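Local coordinates for protein anti-restriction endonuclease (Enterobacteria phage T4, PDB 3WX4) that mimics DNA, strongly inhibits the host McrA endonuclease that cleaves modified cytosine sites, and inhibits DNA binding by the bacterial histone-like protein H-NS, at residues Val9-Lys14 against Val63-Gly68; Phe47-Tyr52 against Gly59-Ile64; Phe13-Leu18 against Thr77-Val82. One frame throughout, in Å; residues are numbered along the deposited sequence.

Interaction 1. Residues Val9-Lys14 against Val63-Gly68; sequences VQYTFK and VIPAPG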
loop_
_atom_site.group_PDB
_atom_site.type_symbol
_atom_site.label_atom_id
_atom_site.label_comp_id
_atom_site.label_asym_id
_atom_site.label_seq_id
_atom_site.Cartn_x
_atom_site.Cartn_y
_atom_site.Cartn_z
ATOM N N VAL A 9 -8.185 7.914 -5.351
ATOM C CA VAL A 9 -9.160 6.954 -5.823
ATOM C C VAL A 9 -8.938 5.524 -5.352
ATOM O O VAL A 9 -7.811 5.041 -5.350
ATOM C CB VAL A 9 -9.197 6.968 -7.366
ATOM C CG1 VAL A 9 -10.280 6.011 -7.875
ATOM C CG2 VAL A 9 -9.498 8.422 -7.857
ATOM N N GLN A 10 -10.011 4.854 -4.941
ATOM C CA GLN A 10 -9.940 3.429 -4.559
ATOM C C GLN A 10 -10.789 2.725 -5.635
ATOM O O GLN A 10 -11.964 3.055 -5.785
ATOM C CB GLN A 10 -10.565 3.183 -3.177
ATOM C CG GLN A 10 -10.856 1.692 -2.909
ATOM C CD GLN A 10 -11.401 1.411 -1.490
ATOM O OE1 GLN A 10 -12.328 0.592 -1.308
ATOM N NE2 GLN A 10 -10.814 2.060 -0.490
ATOM N N TYR A 11 -10.222 1.778 -6.384
ATOM C CA TYR A 11 -10.965 1.119 -7.445
ATOM C C TYR A 11 -11.537 -0.216 -6.973
ATOM O O TYR A 11 -10.972 -0.821 -6.068
ATOM C CB TYR A 11 -10.040 0.810 -8.624
ATOM C CG TYR A 11 -9.472 2.040 -9.267
ATOM C CD1 TYR A 11 -10.180 2.700 -10.256
ATOM C CD2 TYR A 11 -8.274 2.603 -8.820
ATOM C CE1 TYR A 11 -9.718 3.919 -10.792
ATOM C CE2 TYR A 11 -7.809 3.820 -9.354
ATOM C CZ TYR A 11 -8.556 4.463 -10.337
ATOM O OH TYR A 11 -8.187 5.709 -10.834
ATOM N N THR A 12 -12.642 -0.644 -7.595
ATOM C CA THR A 12 -13.213 -1.958 -7.325
ATOM C C THR A 12 -12.927 -2.708 -8.609
ATOM O O THR A 12 -13.426 -2.353 -9.693
ATOM C CB THR A 12 -14.707 -1.902 -7.082
ATOM O OG1 THR A 12 -14.940 -1.225 -5.863
ATOM C CG2 THR A 12 -15.276 -3.300 -6.979
ATOM N N PHE A 13 -12.075 -3.707 -8.508
ATOM C CA PHE A 13 -11.688 -4.496 -9.655
ATOM C C PHE A 13 -12.377 -5.856 -9.527
ATOM O O PHE A 13 -12.181 -6.536 -8.523
ATOM C CB PHE A 13 -10.162 -4.674 -9.634
ATOM C CG PHE A 13 -9.621 -5.363 -10.839
ATOM C CD1 PHE A 13 -8.739 -6.434 -10.707
ATOM C CD2 PHE A 13 -9.976 -4.935 -12.126
ATOM C CE1 PHE A 13 -8.210 -7.083 -11.817
ATOM C CE2 PHE A 13 -9.459 -5.560 -13.265
ATOM C CZ PHE A 13 -8.562 -6.650 -13.124
ATOM N N LYS A 14 -13.184 -6.239 -10.515
ATOM C CA LYS A 14 -13.865 -7.532 -10.483
ATOM C C LYS A 14 -13.047 -8.523 -11.234
ATOM O O LYS A 14 -12.649 -8.270 -12.371
ATOM C CB LYS A 14 -15.236 -7.426 -11.136
ATOM C CG LYS A 14 -16.057 -8.723 -11.198
ATOM C CD LYS A 14 -17.504 -8.321 -11.620
ATOM C CE LYS A 14 -18.278 -9.485 -12.137
ATOM N NZ LYS A 14 -19.507 -9.010 -12.796
ATOM N N VAL A 63 -8.639 -1.633 -4.889
ATOM C CA VAL A 63 -7.275 -1.421 -5.386
ATOM C C VAL A 63 -6.989 0.077 -5.224
ATOM O O VAL A 63 -7.816 0.909 -5.634
ATOM C CB VAL A 63 -7.158 -1.798 -6.873
ATOM C CG1 VAL A 63 -5.760 -1.527 -7.368
ATOM C CG2 VAL A 63 -7.436 -3.272 -7.067
ATOM N N ILE A 64 -5.889 0.402 -4.549
ATOM C CA ILE A 64 -5.471 1.777 -4.330
ATOM C C ILE A 64 -4.009 1.900 -4.770
ATOM O O ILE A 64 -3.090 1.406 -4.097
ATOM C CB ILE A 64 -5.583 2.189 -2.847
ATOM C CG1 ILE A 64 -7.016 1.976 -2.360
ATOM C CG2 ILE A 64 -5.283 3.723 -2.680
ATOM C CD1 ILE A 64 -7.138 1.934 -0.831
ATOM N N PRO A 65 -3.777 2.549 -5.925
ATOM C CA PRO A 65 -2.429 2.749 -6.475
ATOM C C PRO A 65 -1.767 3.898 -5.744
ATOM O O PRO A 65 -2.462 4.810 -5.261
ATOM C CB PRO A 65 -2.712 3.071 -7.949
ATOM C CG PRO A 65 -3.956 3.890 -7.849
ATOM C CD PRO A 65 -4.802 3.098 -6.829
ATOM N N ALA A 66 -0.437 3.827 -5.600
ATOM C CA ALA A 66 0.301 4.907 -4.913
ATOM C C ALA A 66 0.287 6.107 -5.872
ATOM O O ALA A 66 0.093 5.920 -7.065
ATOM C CB ALA A 66 1.765 4.472 -4.632
ATOM N N PRO A 67 0.488 7.339 -5.363
ATOM C CA PRO A 67 0.477 8.505 -6.263
ATOM C C PRO A 67 1.490 8.246 -7.402
ATOM O O PRO A 67 2.582 7.692 -7.183
ATOM C CB PRO A 67 0.889 9.664 -5.339
ATOM C CG PRO A 67 0.455 9.201 -3.940
ATOM C CD PRO A 67 0.859 7.729 -3.988
ATOM N N GLY A 68 1.084 8.546 -8.619
ATOM C CA GLY A 68 1.978 8.353 -9.742
ATOM C C GLY A 68 2.000 6.941 -10.312
ATOM O O GLY A 68 2.740 6.671 -11.292
#
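The carbonyl oxygen of V63 receives the amide of Y11 in a short bond, Y11 N to V63 O at 2.7 Å, nearly straight at the hydrogen (167°) and lying in the carbonyl plane. A second group reaches the same oxygen: Q10 CA makes a CA-H...O contact with V63 O at 3.5 Å. The return bond, from V63 N to Y11 O, is equally short at 2.7 Å but bent, with an angle of 139° at the hydrogen and the donor tilted from the carbonyl plane. Together the two bonds make Y11 and V63 an antiparallel hydrogen-bonded pair, joining strand 2-14 to strand 60-65, the central strand of this chain's three-stranded antiparallel sheet in the order 1-3-2. Beyond Y11 the sheet does not stop, since Q10 to F13 pair with a strand of the second subunit and carry it across the dimer interface.

Y11 and V63 put their side chains on one face of the sheet, where both touch I71 of helix 71-84. The Y11 ring is flanked on one face by V9 CG1, displaced toward the rim, while P65 CD comes in at its edge, 4.0 Å from Y11 CE2, with the two side chains crossing at about a right angle. F13 is met through its root, F13 CB lying 4.0 Å from V63 CG2. Q10 and I64 occupy the other face. Q10 CG is anti to the backbone N (chi1 164°) and the chain runs on extended, crossing I64 obliquely; Q10 CB packs 3.8 Å from I64 CG1, and farther out Q10 NE2 lies 3.7 Å from I64 CD1. V9 O is buried among I64 CG2 and P65 CD, at 3.9 Å from the latter, and finds no polar partner in the model.

Interaction 2. Residues Phe47-Tyr52 against Gly59-Ile64; sequences FLIGTY and GYFYVI
Lacking a side chain, G50 lets the Y62 ring lie flat on its backbone, G50 N and CA sitting over one face; G50 CA is 3.6 Å from the ring centroid, a CH-pi contact. Y62 CG stands between the backbone N and the carbonyl carbon (chi1 59°), which starts the ring back across the neighbouring strand. The Y52 ring takes Y60 O at its edge near the plane, and its hydroxyl, Y52 OH, lies 3.5 Å from Y62 CB while bonding to T12 OG1 on strand 2-14.

On the other side of the sheet, I49 CG1 packs 3.9 Å from F61 CB, and V33 and V37 of helix 26-43 meet F61. T51 CG2 runs alongside F61, touching F61 CE1.

Two waters join the strands: one links I49 O with Y62 OH, the other accepts from Y52 N and probably donates to Y60 O. Paired bonds connect L48 with I64, where L48 N to I64 O is 2.8 Å, and G50 with Y62, where Y62 N to G50 O is also 2.8 Å. This alternation, with I49 opposite V63 as a non-hydrogen-bonded pair, is that of an antiparallel beta hairpin, here formed by strands 47-51 and 60-65.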
loop_
_atom_site.group_PDB
_atom_site.type_symbol
_atom_site.label_atom_id
_atom_site.label_comp_id
_atom_site.label_asym_id
_atom_site.label_seq_id
_atom_site.Cartn_x
_atom_site.Cartn_y
_atom_site.Cartn_z
ATOM N N PHE A 47 0.960 -0.305 -4.561
ATOM C CA PHE A 47 -0.491 -0.334 -4.562
ATOM C C PHE A 47 -0.962 -1.208 -3.399
ATOM O O PHE A 47 -0.196 -2.023 -2.887
ATOM C CB PHE A 47 -1.074 -0.848 -5.892
ATOM C CG PHE A 47 -0.794 -2.291 -6.191
ATOM C CD1 PHE A 47 -1.623 -3.313 -5.699
ATOM C CD2 PHE A 47 0.257 -2.636 -7.004
ATOM C CE1 PHE A 47 -1.392 -4.630 -6.022
ATOM C CE2 PHE A 47 0.505 -3.991 -7.347
ATOM C CZ PHE A 47 -0.327 -4.994 -6.846
ATOM N N LEU A 48 -2.178 -0.945 -2.950
ATOM C CA LEU A 48 -2.788 -1.754 -1.857
ATOM C C LEU A 48 -3.881 -2.550 -2.537
ATOM O O LEU A 48 -4.493 -2.083 -3.521
ATOM C CB LEU A 48 -3.434 -0.848 -0.811
ATOM C CG LEU A 48 -2.511 0.003 0.041
ATOM C CD1 LEU A 48 -3.379 0.995 0.863
ATOM C CD2 LEU A 48 -1.669 -0.908 0.981
ATOM N N ILE A 49 -4.160 -3.757 -2.041
ATOM C CA ILE A 49 -5.243 -4.531 -2.632
ATOM C C ILE A 49 -5.835 -5.343 -1.490
ATOM O O ILE A 49 -5.128 -5.667 -0.510
ATOM C CB ILE A 49 -4.745 -5.470 -3.727
ATOM C CG1 ILE A 49 -5.938 -6.186 -4.356
ATOM C CG2 ILE A 49 -3.690 -6.430 -3.169
ATOM C CD1 ILE A 49 -5.557 -7.098 -5.493
ATOM N N GLY A 50 -7.122 -5.649 -1.582
ATOM C CA GLY A 50 -7.713 -6.443 -0.511
ATOM C C GLY A 50 -9.101 -6.893 -0.934
ATOM O O GLY A 50 -9.718 -6.372 -1.885
ATOM N N THR A 51 -9.614 -7.896 -0.217
ATOM C CA THR A 51 -10.960 -8.377 -0.508
ATOM C C THR A 51 -11.903 -7.487 0.296
ATOM O O THR A 51 -11.489 -6.725 1.178
ATOM C CB THR A 51 -11.121 -9.836 0.028
ATOM O OG1 THR A 51 -10.680 -9.846 1.387
ATOM C CG2 THR A 51 -10.218 -10.753 -0.727
ATOM N N TYR A 52 -13.184 -7.598 -0.030
ATOM C CA TYR A 52 -14.252 -6.899 0.684
ATOM C C TYR A 52 -14.877 -7.902 1.688
ATOM O O TYR A 52 -14.791 -9.098 1.470
ATOM C CB TYR A 52 -15.341 -6.506 -0.276
ATOM C CG TYR A 52 -14.947 -5.339 -1.133
ATOM C CD1 TYR A 52 -15.026 -4.020 -0.648
ATOM C CD2 TYR A 52 -14.486 -5.544 -2.411
ATOM C CE1 TYR A 52 -14.639 -2.918 -1.462
ATOM C CE2 TYR A 52 -14.110 -4.463 -3.221
ATOM C CZ TYR A 52 -14.192 -3.173 -2.745
ATOM O OH TYR A 52 -13.849 -2.141 -3.585
ATOM N N GLY A 59 -14.669 -12.272 -5.141
ATOM C CA GLY A 59 -14.146 -12.090 -6.487
ATOM C C GLY A 59 -13.854 -10.625 -6.857
ATOM O O GLY A 59 -13.268 -10.363 -7.936
ATOM N N TYR A 60 -14.279 -9.665 -6.029
ATOM C CA TYR A 60 -13.991 -8.249 -6.282
ATOM C C TYR A 60 -12.898 -7.846 -5.304
ATOM O O TYR A 60 -12.885 -8.323 -4.173
ATOM C CB TYR A 60 -15.131 -7.305 -5.945
ATOM C CG TYR A 60 -16.488 -7.535 -6.559
ATOM C CD1 TYR A 60 -16.739 -8.574 -7.464
ATOM C CD2 TYR A 60 -17.531 -6.683 -6.228
ATOM C CE1 TYR A 60 -18.023 -8.740 -8.021
ATOM C CE2 TYR A 60 -18.774 -6.842 -6.769
ATOM C CZ TYR A 60 -19.007 -7.868 -7.659
ATOM O OH TYR A 60 -20.268 -7.941 -8.188
ATOM N N PHE A 61 -12.030 -6.920 -5.711
ATOM C CA PHE A 61 -10.912 -6.446 -4.860
ATOM C C PHE A 61 -10.877 -4.943 -4.827
ATOM O O PHE A 61 -11.225 -4.326 -5.842
ATOM C CB PHE A 61 -9.596 -6.950 -5.434
ATOM C CG PHE A 61 -9.485 -8.419 -5.380
ATOM C CD1 PHE A 61 -8.847 -9.026 -4.306
ATOM C CD2 PHE A 61 -10.146 -9.215 -6.328
ATOM C CE1 PHE A 61 -8.872 -10.412 -4.162
ATOM C CE2 PHE A 61 -10.193 -10.608 -6.206
ATOM C CZ PHE A 61 -9.549 -11.216 -5.103
ATOM N N TYR A 62 -10.523 -4.343 -3.694
ATOM C CA TYR A 62 -10.379 -2.885 -3.716
ATOM C C TYR A 62 -8.934 -2.722 -4.171
ATOM O O TYR A 62 -8.093 -3.605 -3.914
ATOM C CB TYR A 62 -10.624 -2.207 -2.361
ATOM C CG TYR A 62 -9.721 -2.628 -1.205
ATOM C CD1 TYR A 62 -8.407 -2.190 -1.137
ATOM C CD2 TYR A 62 -10.202 -3.461 -0.181
ATOM C CE1 TYR A 62 -7.570 -2.558 -0.087
ATOM C CE2 TYR A 62 -9.388 -3.860 0.881
ATOM C CZ TYR A 62 -8.063 -3.404 0.925
ATOM O OH TYR A 62 -7.183 -3.762 1.914
ATOM N N VAL A 63 -8.639 -1.633 -4.889
ATOM C CA VAL A 63 -7.275 -1.421 -5.386
ATOM C C VAL A 63 -6.989 0.077 -5.224
ATOM O O VAL A 63 -7.816 0.909 -5.634
ATOM C CB VAL A 63 -7.158 -1.798 -6.873
ATOM C CG1 VAL A 63 -5.760 -1.527 -7.368
ATOM C CG2 VAL A 63 -7.436 -3.272 -7.067
ATOM N N ILE A 64 -5.889 0.402 -4.549
ATOM C CA ILE A 64 -5.471 1.777 -4.330
ATOM C C ILE A 64 -4.009 1.900 -4.770
ATOM O O ILE A 64 -3.090 1.406 -4.097
ATOM C CB ILE A 64 -5.583 2.189 -2.847
ATOM C CG1 ILE A 64 -7.016 1.976 -2.360
ATOM C CG2 ILE A 64 -5.283 3.723 -2.680
ATOM C CD1 ILE A 64 -7.138 1.934 -0.831
HETATM O O HOH W 1 -4.658 -3.466 1.520
HETATM O O HOH W 2 -13.922 -9.359 -1.878
#

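Interaction 3. Residues Phe13-Leu18 against Thr77-Val82; sequences FKIDIL and TIMIYV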
loop_
_atom_site.group_PDB
_atom_site.type_symbol
_atom_site.label_atom_id
_atom_site.label_comp_id
_atom_site.label_asym_id
_atom_site.label_seq_id
_atom_site.Cartn_x
_atom_site.Cartn_y
_atom_site.Cartn_z
ATOM N N PHE A 13 -12.075 -3.707 -8.508
ATOM C CA PHE A 13 -11.688 -4.496 -9.655
ATOM C C PHE A 13 -12.377 -5.856 -9.527
ATOM O O PHE A 13 -12.181 -6.536 -8.523
ATOM C CB PHE A 13 -10.162 -4.674 -9.634
ATOM C CG PHE A 13 -9.621 -5.363 -10.839
ATOM C CD1 PHE A 13 -8.739 -6.434 -10.707
ATOM C CD2 PHE A 13 -9.976 -4.935 -12.126
ATOM C CE1 PHE A 13 -8.210 -7.083 -11.817
ATOM C CE2 PHE A 13 -9.459 -5.560 -13.265
ATOM C CZ PHE A 13 -8.562 -6.650 -13.124
ATOM N N LYS A 14 -13.184 -6.239 -10.515
ATOM C CA LYS A 14 -13.865 -7.532 -10.483
ATOM C C LYS A 14 -13.047 -8.523 -11.234
ATOM O O LYS A 14 -12.649 -8.270 -12.371
ATOM C CB LYS A 14 -15.236 -7.426 -11.136
ATOM C CG LYS A 14 -16.057 -8.723 -11.198
ATOM C CD LYS A 14 -17.504 -8.321 -11.620
ATOM C CE LYS A 14 -18.278 -9.485 -12.137
ATOM N NZ LYS A 14 -19.507 -9.010 -12.796
ATOM N N ILE A 15 -12.758 -9.660 -10.615
ATOM C CA ILE A 15 -11.987 -10.650 -11.294
ATOM C C ILE A 15 -12.964 -11.761 -11.528
ATOM O O ILE A 15 -13.263 -12.575 -10.633
ATOM C CB ILE A 15 -10.759 -11.069 -10.456
ATOM C CG1 ILE A 15 -9.883 -9.849 -10.196
ATOM C CG2 ILE A 15 -9.956 -12.104 -11.193
ATOM C CD1 ILE A 15 -8.641 -10.134 -9.338
ATOM N N ASP A 16 -13.528 -11.777 -12.739
ATOM C CA ASP A 16 -14.530 -12.789 -13.086
ATOM C C ASP A 16 -14.214 -14.264 -12.735
ATOM O O ASP A 16 -15.053 -14.963 -12.128
ATOM C CB ASP A 16 -14.824 -12.745 -14.588
ATOM C CG ASP A 16 -15.422 -11.380 -15.062
ATOM O OD1 ASP A 16 -15.910 -10.537 -14.240
ATOM O OD2 ASP A 16 -15.412 -11.187 -16.312
ATOM N N ILE A 17 -13.046 -14.758 -13.145
ATOM C CA ILE A 17 -12.756 -16.153 -12.893
ATOM C C ILE A 17 -12.701 -16.476 -11.387
ATOM O O ILE A 17 -13.012 -17.612 -10.991
ATOM C CB ILE A 17 -11.468 -16.621 -13.602
ATOM C CG1 ILE A 17 -11.519 -18.123 -13.761
ATOM C CG2 ILE A 17 -10.196 -16.207 -12.822
ATOM C CD1 ILE A 17 -10.495 -18.695 -14.789
ATOM N N LEU A 18 -12.340 -15.492 -10.563
ATOM C CA LEU A 18 -12.277 -15.755 -9.095
ATOM C C LEU A 18 -13.667 -15.720 -8.533
ATOM O O LEU A 18 -13.985 -16.510 -7.617
ATOM C CB LEU A 18 -11.408 -14.731 -8.342
ATOM C CG LEU A 18 -9.904 -15.067 -8.451
ATOM C CD1 LEU A 18 -9.091 -13.841 -7.925
ATOM C CD2 LEU A 18 -9.547 -16.386 -7.674
ATOM N N THR A 77 -0.601 -6.456 -13.504
ATOM C CA THR A 77 0.202 -7.206 -12.566
ATOM C C THR A 77 -0.721 -8.192 -11.812
ATOM O O THR A 77 -0.397 -9.361 -11.647
ATOM C CB THR A 77 0.878 -6.261 -11.567
ATOM O OG1 THR A 77 1.779 -5.393 -12.269
ATOM C CG2 THR A 77 1.701 -7.060 -10.518
ATOM N N ILE A 78 -1.858 -7.697 -11.350
ATOM C CA ILE A 78 -2.786 -8.570 -10.613
ATOM C C ILE A 78 -3.150 -9.772 -11.499
ATOM O O ILE A 78 -3.051 -10.923 -11.072
ATOM C CB ILE A 78 -4.055 -7.790 -10.219
ATOM C CG1 ILE A 78 -3.720 -6.724 -9.172
ATOM C CG2 ILE A 78 -5.149 -8.776 -9.651
ATOM C CD1 ILE A 78 -4.836 -5.734 -9.000
ATOM N N MET A 79 -3.515 -9.520 -12.756
ATOM C CA MET A 79 -3.900 -10.628 -13.622
ATOM C C MET A 79 -2.805 -11.606 -13.886
ATOM O O MET A 79 -3.072 -12.795 -14.015
ATOM C CB MET A 79 -4.515 -10.131 -14.927
ATOM C CG MET A 79 -5.769 -9.309 -14.690
ATOM S SD MET A 79 -7.014 -10.328 -13.673
ATOM C CE MET A 79 -7.094 -11.792 -14.699
ATOM N N ILE A 80 -1.554 -11.147 -13.971
ATOM C CA ILE A 80 -0.461 -12.107 -14.173
ATOM C C ILE A 80 -0.450 -13.120 -13.017
ATOM O O ILE A 80 -0.281 -14.322 -13.212
ATOM C CB ILE A 80 0.925 -11.384 -14.234
ATOM C CG1 ILE A 80 1.118 -10.787 -15.639
ATOM C CG2 ILE A 80 2.050 -12.366 -13.940
ATOM C CD1 ILE A 80 2.148 -9.633 -15.702
ATOM N N TYR A 81 -0.587 -12.616 -11.798
ATOM C CA TYR A 81 -0.612 -13.501 -10.630
ATOM C C TYR A 81 -1.841 -14.386 -10.675
ATOM O O TYR A 81 -1.747 -15.560 -10.391
ATOM C CB TYR A 81 -0.634 -12.681 -9.343
ATOM C CG TYR A 81 0.707 -12.103 -9.001
ATOM C CD1 TYR A 81 1.483 -12.658 -7.985
ATOM C CD2 TYR A 81 1.176 -10.957 -9.654
ATOM C CE1 TYR A 81 2.706 -12.078 -7.602
ATOM C CE2 TYR A 81 2.382 -10.371 -9.294
ATOM C CZ TYR A 81 3.141 -10.929 -8.266
ATOM O OH TYR A 81 4.305 -10.316 -7.866
ATOM N N VAL A 82 -2.993 -13.825 -11.042
ATOM C CA VAL A 82 -4.227 -14.636 -11.112
ATOM C C VAL A 82 -4.093 -15.768 -12.141
ATOM O O VAL A 82 -4.384 -16.945 -11.850
ATOM C CB VAL A 82 -5.496 -13.743 -11.445
ATOM C CG1 VAL A 82 -6.748 -14.669 -11.769
ATOM C CG2 VAL A 82 -5.771 -12.788 -10.293
#
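F13 and M79 form a Met-aromatic contact: M79 SD approaches the ring at its edge, 5.1 Å from the centroid and 77° off the normal. The sulfur lies 3.9 Å from F13 CE1, with the two side chains crossing at a slant. M79 bends at both chi2 (-56°) and chi3, and its CG also approaches F13 CZ.

The remaining contacts are apolar. I78 CG2 sits in a corner between two partners, at the edge of the F13 ring and 3.8 Å from I15 CD1. That same I15 methyl reaches V82 CG2 at 4.0 Å, as the two side chains overlap running opposite ways. I17 CG2 meets the other branch of V82, CG1, at 3.9 Å, and L18 CD1 is a looser neighbour of V82 CG2.

No hydrogen bond crosses between 13-18 and 77-82. I15 is the N-cap residue of helix 16-24; its side chain also touches F61 of strand 60-65, and L36 of helix 26-43 reaches V82. V82 follows I78 by four positions and M79 by three, so the three line one side of helix 71-84 against the strand-to-helix junction, in a two-layer alpha+beta fold with helices on one face of an antiparallel sheet.

In the fold
From the N terminus, strand 2-14 serves two contacts in succession: its 9-14 portion pairs with 63-68 in interaction 1, closing a loop of 48 residues, and in interaction 3 the end of the strand and the start of helix 16-24 meet helix 71-84. Interaction 3 closes the longest loop, spanning 58 residues, and the hairpin of interaction 2, with only six residues between its segments, lies wholly within that span. Interaction 1 shares F13 and K14 with interaction 3 and, ending on the same strand as interaction 2, overlaps it at V63 and I64. Within this chain, strand 60-65 stands between both outer strands. Interaction 3 ties the sheet to helix 71-84, and interactions 1 and 3 meet where V63 packs on I78.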